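Side-chain contacts in thioredoxin (TrxA-1) (Sulfolobus solfataricus, PDB 3TCO), which probably reduces protein disulfides through a redox-active cysteine pair: residues 78-83 and 88-93; 59-64 and 71-76. All coordinates share one frame; numbering follows the deposited sequence.

Interaction 1: 78-83 and 88-93. With EDO (1,2-ethanediol), chain E.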
ATOM      1  N   THR A  78      -3.712   1.281  -6.728  1.00 16.92           N
ATOM      2  CA  THR A  78      -3.026   2.517  -6.373  1.00 16.35           C
ATOM      3  C   THR A  78      -2.255   2.194  -5.105  1.00 15.97           C
ATOM      4  O   THR A  78      -2.791   1.568  -4.191  1.00 16.65           O
ATOM      5  CB  THR A  78      -3.983   3.678  -6.045  1.00 17.12           C
ATOM      6  OG1 THR A  78      -4.573   4.172  -7.256  1.00 17.26           O
ATOM      7  CG2 THR A  78      -3.213   4.803  -5.360  1.00 14.70           C
ATOM      8  N   THR A  79      -0.999   2.615  -5.049  1.00 16.20           N
ATOM      9  CA  THR A  79      -0.191   2.361  -3.871  1.00 14.50           C
ATOM     10  C   THR A  79       0.182   3.691  -3.230  1.00 14.18           C
ATOM     11  O   THR A  79       1.001   4.446  -3.766  1.00 15.59           O
ATOM     12  CB  THR A  79       1.100   1.594  -4.242  1.00 15.53           C
ATOM     13  OG1 THR A  79       0.760   0.371  -4.910  1.00 14.04           O
ATOM     14  CG2 THR A  79       1.876   1.252  -3.001  1.00 15.55           C
ATOM     15  N   LEU A  80      -0.445   3.984  -2.095  1.00 12.26           N
ATOM     16  CA  LEU A  80      -0.167   5.208  -1.355  1.00 12.67           C
ATOM     17  C   LEU A  80       1.119   4.967  -0.585  1.00 13.69           C
ATOM     18  O   LEU A  80       1.358   3.845  -0.118  1.00 11.87           O
ATOM     19  CB  LEU A  80      -1.283   5.483  -0.347  1.00 12.82           C
ATOM     20  CG  LEU A  80      -2.711   5.529  -0.909  1.00 12.85           C
ATOM     21  CD1 LEU A  80      -3.713   5.675   0.251  1.00 14.61           C
ATOM     22  CD2 LEU A  80      -2.818   6.684  -1.897  1.00 13.90           C
ATOM     23  N   ILE A  81       1.944   6.000  -0.459  1.00 12.82           N
ATOM     24  CA  ILE A  81       3.174   5.870   0.307  1.00 13.89           C
ATOM     25  C   ILE A  81       3.238   6.961   1.376  1.00 13.25           C
ATOM     26  O   ILE A  81       3.171   8.160   1.078  1.00 12.49           O
ATOM     27  CB  ILE A  81       4.420   5.939  -0.593  1.00 15.33           C
ATOM     28  CG1 ILE A  81       4.329   4.818  -1.650  1.00 17.04           C
ATOM     29  CG2 ILE A  81       5.694   5.789   0.274  1.00 12.93           C
ATOM     30  CD1 ILE A  81       5.474   4.756  -2.592  1.00 23.24           C
ATOM     31  N   PHE A  82       3.354   6.525   2.625  1.00 14.07           N
ATOM     32  CA  PHE A  82       3.410   7.445   3.761  1.00 13.85           C
ATOM     33  C   PHE A  82       4.750   7.356   4.462  1.00 14.20           C
ATOM     34  O   PHE A  82       5.234   6.258   4.727  1.00 13.37           O
ATOM     35  CB  PHE A  82       2.330   7.105   4.791  1.00 12.73           C
ATOM     36  CG  PHE A  82       0.922   7.301   4.295  1.00 13.36           C
ATOM     37  CD1 PHE A  82       0.258   6.285   3.605  1.00 13.61           C
ATOM     38  CD2 PHE A  82       0.261   8.504   4.523  1.00 13.91           C
ATOM     39  CE1 PHE A  82      -1.061   6.468   3.146  1.00 14.09           C
ATOM     40  CE2 PHE A  82      -1.060   8.697   4.063  1.00 13.34           C
ATOM     41  CZ  PHE A  82      -1.711   7.676   3.379  1.00 13.16           C
ATOM     42  N   VAL A  83       5.332   8.509   4.778  1.00 13.34           N
ATOM     43  CA  VAL A  83       6.603   8.558   5.489  1.00 13.66           C
ATOM     44  C   VAL A  83       6.434   9.566   6.622  1.00 14.00           C
ATOM     45  O   VAL A  83       6.026  10.703   6.398  1.00 13.45           O
ATOM     46  CB  VAL A  83       7.769   8.977   4.550  1.00 14.21           C
ATOM     47  CG1 VAL A  83       9.073   9.155   5.358  1.00 14.18           C
ATOM     48  CG2 VAL A  83       7.972   7.912   3.474  1.00 12.48           C
ATOM     49  N   VAL A  88       3.732  10.853   0.819  1.00 13.51           N
ATOM     50  CA  VAL A  88       4.847  11.341   0.013  1.00 13.80           C
ATOM     51  C   VAL A  88       4.716  10.926  -1.454  1.00 12.03           C
ATOM     52  O   VAL A  88       5.443  11.409  -2.304  1.00 13.04           O
ATOM     53  CB  VAL A  88       6.192  10.835   0.580  1.00 12.93           C
ATOM     54  CG1 VAL A  88       6.301  11.248   2.036  1.00 13.54           C
ATOM     55  CG2 VAL A  88       6.302   9.307   0.443  1.00 14.36           C
ATOM     56  N   ASP A  89       3.797  10.019  -1.745  1.00 13.55           N
ATOM     57  CA  ASP A  89       3.577   9.602  -3.130  1.00 14.82           C
ATOM     58  C   ASP A  89       2.331   8.748  -3.215  1.00 14.33           C
ATOM     59  O   ASP A  89       1.818   8.269  -2.205  1.00 13.95           O
ATOM     60  CB  ASP A  89       4.768   8.793  -3.671  1.00 15.50           C
ATOM     61  CG  ASP A  89       4.937   8.919  -5.192  1.00 18.99           C
ATOM     62  OD1 ASP A  89       3.971   9.274  -5.911  1.00 17.19           O
ATOM     63  OD2 ASP A  89       6.055   8.644  -5.672  1.00 19.67           O
ATOM     64  N   SER A  90       1.849   8.579  -4.438  1.00 14.89           N
ATOM     65  CA  SER A  90       0.686   7.753  -4.729  1.00 17.53           C
ATOM     66  C   SER A  90       0.993   7.212  -6.115  1.00 18.79           C
ATOM     67  O   SER A  90       1.076   7.986  -7.070  1.00 18.85           O
ATOM     68  CB  SER A  90      -0.592   8.598  -4.757  1.00 20.06           C
ATOM     69  OG  SER A  90      -1.723   7.794  -5.079  1.00 19.73           O
ATOM     70  N   LEU A  91       1.197   5.900  -6.213  1.00 18.64           N
ATOM     71  CA  LEU A  91       1.533   5.249  -7.475  1.00 20.09           C
ATOM     72  C   LEU A  91       0.318   4.533  -8.051  1.00 20.76           C
ATOM     73  O   LEU A  91      -0.206   3.598  -7.443  1.00 19.75           O
ATOM     74  CB  LEU A  91       2.665   4.251  -7.245  1.00 22.27           C
ATOM     75  CG  LEU A  91       3.855   4.835  -6.479  1.00 24.35           C
ATOM     76  CD1 LEU A  91       4.838   3.736  -6.120  1.00 25.06           C
ATOM     77  CD2 LEU A  91       4.526   5.897  -7.335  1.00 26.60           C
ATOM     78  N   VAL A  92      -0.114   4.972  -9.232  1.00 21.83           N
ATOM     79  CA  VAL A  92      -1.284   4.401  -9.892  1.00 23.42           C
ATOM     80  C   VAL A  92      -0.915   3.302 -10.885  1.00 23.51           C
ATOM     81  O   VAL A  92      -0.047   3.491 -11.728  1.00 24.06           O
ATOM     82  CB  VAL A  92      -2.085   5.512 -10.623  1.00 24.80           C
ATOM     83  CG1 VAL A  92      -3.319   4.918 -11.303  1.00 25.42           C
ATOM     84  CG2 VAL A  92      -2.498   6.600  -9.619  1.00 25.37           C
ATOM     85  N   GLY A  93      -1.587   2.155 -10.780  1.00 22.04           N
ATOM     86  CA  GLY A  93      -1.310   1.035 -11.668  1.00 21.17           C
ATOM     87  C   GLY A  93      -0.347   0.075 -10.998  1.00 21.77           C
ATOM     88  O   GLY A  93       0.280   0.429 -10.000  1.00 21.18           O
TER
HETATM   89  C1  EDO E 501       7.330  13.717   5.299  1.00 17.61           C
HETATM   90  O1  EDO E 501       6.661  13.150   6.428  1.00 19.38           O
HETATM   91  C2  EDO E 501       8.680  13.025   5.112  1.00 17.92           C
HETATM   92  O2  EDO E 501       9.462  13.197   6.298  1.00 17.69           O
HETATM   93  O   HOH W   1      -0.344   0.654  -7.409  1.00 19.41           O

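Interaction 2: 59-64 and 71-76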
ATOM      1  N   LEU A  59      -5.617  -1.986   1.444  1.00 14.83           N
ATOM      2  CA  LEU A  59      -6.914  -1.386   1.712  1.00 14.70           C
ATOM      3  C   LEU A  59      -7.856  -1.826   0.592  1.00 14.12           C
ATOM      4  O   LEU A  59      -7.663  -1.462  -0.567  1.00 14.74           O
ATOM      5  CB  LEU A  59      -6.806   0.140   1.716  1.00 14.17           C
ATOM      6  CG  LEU A  59      -8.048   0.961   2.097  1.00 15.56           C
ATOM      7  CD1 LEU A  59      -8.112   1.211   3.612  1.00 16.13           C
ATOM      8  CD2 LEU A  59      -7.975   2.292   1.357  1.00 14.72           C
ATOM      9  N   ASN A  60      -8.837  -2.649   0.925  1.00 14.39           N
ATOM     10  CA  ASN A  60      -9.791  -3.055  -0.092  1.00 15.52           C
ATOM     11  C   ASN A  60     -10.714  -1.846  -0.251  1.00 15.43           C
ATOM     12  O   ASN A  60     -11.371  -1.424   0.704  1.00 14.98           O
ATOM     13  CB  ASN A  60     -10.570  -4.280   0.351  1.00 17.69           C
ATOM     14  CG  ASN A  60     -11.573  -4.712  -0.683  1.00 17.43           C
ATOM     15  OD1 ASN A  60     -12.497  -3.965  -0.999  1.00 18.92           O
ATOM     16  ND2 ASN A  60     -11.392  -5.915  -1.225  1.00 16.09           N
ATOM     17  N   VAL A  61     -10.739  -1.269  -1.446  1.00 16.31           N
ATOM     18  CA  VAL A  61     -11.537  -0.073  -1.670  1.00 17.57           C
ATOM     19  C   VAL A  61     -13.042  -0.233  -1.514  1.00 17.67           C
ATOM     20  O   VAL A  61     -13.704   0.715  -1.129  1.00 17.97           O
ATOM     21  CB  VAL A  61     -11.237   0.587  -3.054  1.00 16.33           C
ATOM     22  CG1 VAL A  61      -9.765   1.024  -3.119  1.00 15.67           C
ATOM     23  CG2 VAL A  61     -11.561  -0.364  -4.189  1.00 15.44           C
ATOM     24  N   ASP A  62     -13.594  -1.411  -1.788  1.00 18.38           N
ATOM     25  CA  ASP A  62     -15.046  -1.553  -1.635  1.00 19.67           C
ATOM     26  C   ASP A  62     -15.495  -1.578  -0.181  1.00 19.94           C
ATOM     27  O   ASP A  62     -16.649  -1.271   0.111  1.00 19.89           O
ATOM     28  CB  ASP A  62     -15.566  -2.789  -2.365  1.00 20.92           C
ATOM     29  CG  ASP A  62     -15.435  -2.660  -3.858  1.00 21.04           C
ATOM     30  OD1 ASP A  62     -15.491  -1.508  -4.346  1.00 21.49           O
ATOM     31  OD2 ASP A  62     -15.283  -3.700  -4.536  1.00 25.87           O
ATOM     32  N   GLU A  63     -14.600  -1.938   0.733  1.00 20.68           N
ATOM     33  CA  GLU A  63     -14.960  -1.934   2.155  1.00 22.83           C
ATOM     34  C   GLU A  63     -14.438  -0.699   2.887  1.00 22.54           C
ATOM     35  O   GLU A  63     -14.691  -0.534   4.081  1.00 23.66           O
ATOM     36  CB  GLU A  63     -14.440  -3.188   2.866  1.00 26.62           C
ATOM     37  CG  GLU A  63     -13.602  -4.103   2.015  1.00 33.54           C
ATOM     38  CD  GLU A  63     -13.350  -5.441   2.688  1.00 35.95           C
ATOM     39  OE1 GLU A  63     -14.326  -6.057   3.173  1.00 38.66           O
ATOM     40  OE2 GLU A  63     -12.182  -5.884   2.720  1.00 37.39           O
ATOM     41  N   ASN A  64     -13.729   0.171   2.174  1.00 21.16           N
ATOM     42  CA  ASN A  64     -13.159   1.384   2.762  1.00 22.40           C
ATOM     43  C   ASN A  64     -13.358   2.574   1.830  1.00 22.97           C
ATOM     44  O   ASN A  64     -12.410   3.291   1.514  1.00 18.85           O
ATOM     45  CB  ASN A  64     -11.657   1.184   3.012  1.00 22.38           C
ATOM     46  CG  ASN A  64     -11.381   0.098   4.027  1.00 26.10           C
ATOM     47  OD1 ASN A  64     -11.610   0.283   5.222  1.00 27.44           O
ATOM     48  ND2 ASN A  64     -10.909  -1.053   3.555  1.00 24.61           N
ATOM     49  N   TYR A  71      -8.230   9.998  -0.106  1.00 25.03           N
ATOM     50  CA  TYR A  71      -6.989  10.139  -0.867  1.00 25.85           C
ATOM     51  C   TYR A  71      -7.187  10.092  -2.378  1.00 27.48           C
ATOM     52  O   TYR A  71      -6.259   9.783  -3.123  1.00 26.80           O
ATOM     53  CB  TYR A  71      -5.980   9.066  -0.428  1.00 25.64           C
ATOM     54  CG  TYR A  71      -5.560   9.223   1.010  1.00 24.04           C
ATOM     55  CD1 TYR A  71      -6.183   8.491   2.023  1.00 23.87           C
ATOM     56  CD2 TYR A  71      -4.589  10.157   1.376  1.00 24.32           C
ATOM     57  CE1 TYR A  71      -5.855   8.684   3.357  1.00 21.64           C
ATOM     58  CE2 TYR A  71      -4.253  10.362   2.721  1.00 24.17           C
ATOM     59  CZ  TYR A  71      -4.891   9.621   3.701  1.00 22.65           C
ATOM     60  OH  TYR A  71      -4.575   9.804   5.030  1.00 24.18           O
ATOM     61  N   SER A  72      -8.405  10.411  -2.809  1.00 27.93           N
ATOM     62  CA  SER A  72      -8.788  10.436  -4.216  1.00 29.87           C
ATOM     63  C   SER A  72      -8.353   9.227  -5.051  1.00 29.50           C
ATOM     64  O   SER A  72      -7.854   9.374  -6.169  1.00 29.52           O
ATOM     65  CB  SER A  72      -8.277  11.723  -4.867  1.00 31.51           C
ATOM     66  OG  SER A  72      -6.874  11.846  -4.705  1.00 36.30           O
ATOM     67  N   VAL A  73      -8.556   8.031  -4.517  1.00 27.60           N
ATOM     68  CA  VAL A  73      -8.202   6.826  -5.244  1.00 27.85           C
ATOM     69  C   VAL A  73      -9.316   6.552  -6.257  1.00 29.05           C
ATOM     70  O   VAL A  73     -10.330   5.925  -5.937  1.00 29.14           O
ATOM     71  CB  VAL A  73      -8.055   5.637  -4.285  1.00 26.16           C
ATOM     72  CG1 VAL A  73      -7.773   4.364  -5.067  1.00 24.19           C
ATOM     73  CG2 VAL A  73      -6.928   5.928  -3.289  1.00 24.32           C
ATOM     74  N   LEU A  74      -9.118   7.031  -7.481  1.00 30.46           N
ATOM     75  CA  LEU A  74     -10.110   6.860  -8.544  1.00 31.30           C
ATOM     76  C   LEU A  74      -9.855   5.633  -9.410  1.00 30.63           C
ATOM     77  O   LEU A  74     -10.778   5.093 -10.030  1.00 30.83           O
ATOM     78  CB  LEU A  74     -10.145   8.105  -9.429  1.00 34.36           C
ATOM     79  CG  LEU A  74     -10.535   9.406  -8.719  1.00 37.53           C
ATOM     80  CD1 LEU A  74     -10.535  10.554  -9.722  1.00 38.80           C
ATOM     81  CD2 LEU A  74     -11.916   9.255  -8.078  1.00 39.20           C
ATOM     82  N   ASN A  75      -8.599   5.203  -9.458  1.00 27.79           N
ATOM     83  CA  ASN A  75      -8.214   4.034 -10.243  1.00 26.35           C
ATOM     84  C   ASN A  75      -7.424   3.068  -9.365  1.00 24.32           C
ATOM     85  O   ASN A  75      -6.722   3.482  -8.444  1.00 23.75           O
ATOM     86  CB  ASN A  75      -7.341   4.451 -11.429  1.00 28.41           C
ATOM     87  CG  ASN A  75      -8.113   5.206 -12.495  1.00 29.80           C
ATOM     88  OD1 ASN A  75      -8.739   4.604 -13.370  1.00 31.92           O
ATOM     89  ND2 ASN A  75      -8.083   6.528 -12.418  1.00 30.21           N
ATOM     90  N   ILE A  76      -7.552   1.779  -9.633  1.00 21.84           N
ATOM     91  CA  ILE A  76      -6.796   0.798  -8.874  1.00 19.90           C
ATOM     92  C   ILE A  76      -6.145  -0.155  -9.869  1.00 19.79           C
ATOM     93  O   ILE A  76      -6.650  -0.357 -10.974  1.00 19.12           O
ATOM     94  CB  ILE A  76      -7.678  -0.001  -7.863  1.00 19.74           C
ATOM     95  CG1 ILE A  76      -8.878  -0.640  -8.571  1.00 18.64           C
ATOM     96  CG2 ILE A  76      -8.144   0.923  -6.724  1.00 18.94           C
ATOM     97  CD1 ILE A  76      -9.631  -1.620  -7.698  1.00 15.76           C
TER

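Interaction 1: 78-83 and 88-93
Val88 and Ile81 meet where a classic beta bulge interrupts the antiparallel ladder, since Val88 and Asp89 both face Ile81. The amide of Val88 bonds to Ile81 O at 2.8 Å, with N-H...O 169°; the second bond to that oxygen, from Asp89 N, is weak. Val88 CG2, between its backbone N and carbonyl carbon (chi1 of CG1 -56°), comes within 3.6 Å of Ile81 CG2, while Val88 CG1 lies 3.7 Å from Val83 CB; in both pairs the side chains cross at about a right angle. Val83 O also accepts from a 1,2-ethanediol, probably carried over from crystallisation. Across the bulge, Asp89 O accepts from Ile81 N. Asp89 OD1 turns back to its own strand, receiving Ser90 N on its anti side at 2.7 Å. Regular pairing resumes at Ser90, which faces Leu80 without backbone bonds; its OG, anti to the backbone N, comes 3.4 Å from Thr78 CG2 and 3.5 Å from Leu80 CD2. Leu91 and Thr79 exchange two backbone bonds, and Leu91 CD1 reaches Ile81 CD1 at 3.7 Å. A water accepts from Thr79 OG1 and donates to Leu91 O and Gly93 O, tying the end of the pairing together; Thr79 OG1 is also bonded to Tyr39 OH. Val92 stands across from Thr78, whose OG1 is hydrogen-bonded to Asn75 O. The hairpin forms one edge of the thioredoxin sheet: strand 86-92 is outermost, and strand 78-83 also bonds antiparallel to strand 23-29. Ile81, Val83 and Val88 pack against helix 97-107 through Tyr107, whereas Leu80, on the opposite face from Ile81, leans on Tyr71.

Interaction 2: 59-64 and 71-76
Asn60 O, one residue before the Val61 that meets Val73 and Ile76, is gripped by two donors. Asn64 ND2 lies 2.9 Å from Asn60 O, with an N-H...O angle of 151°, and Glu63 N lies 3.3 Å from the same oxygen. They arrive from opposite faces of its carbonyl plane, so the turn after strand 55-60 closes on this atom, while Asn60 OD1 adds weak bonds to the amides of Asp62 and Glu63. The turn presents Val61 to segment 71-76. Val61 CG1, anti to the carbonyl carbon, is 4.0 Å from Ile76 CG2 and 4.3 Å from Val73 CG1, and Val61 CG2 stands 4.2 Å from Ile76 CD1. In Ile76, chi1 (54°) sets CG1 and CG2 on separate branches and an extended chi2 (170°) carries CD1 outward, so that each branch meets a different methyl of Val61. Segment 71-76 begins with a Schellman motif, in which Ser72 at positive phi ends helix 65-70. Both Val61 and Val73 also rest on Ala68 of that helix. With methyl groups alone meeting across the two segments, the contact rests on dispersion and burial of apolar surface.

Interactions 1 and 2 follow each other in the chain, their centres about 12 Å apart, and adjoin on the sheet face that carries Thr78, Leu80 and Val92. Phe82 and Tyr71 meet edge-to-face, with Phe82 CZ 3.7 Å from Tyr71 CZ; Thr78 OG1 lies 3.9 Å from Val73 CG1, and Val92 CG1 is 4.1 Å from Asn75 CB. The redox site lies beside interaction 2: Ile76 touches Cys33, which forms a disulfide with Cys36, and Asp62 OD2 accepts from Trp32 NE1. Between Ile76 and Thr78 sits Pro77, at the place of the cis-proline of thioredoxins; its backbone bonding to Gly93 links the end of interaction 1 to the loop beside the redox site.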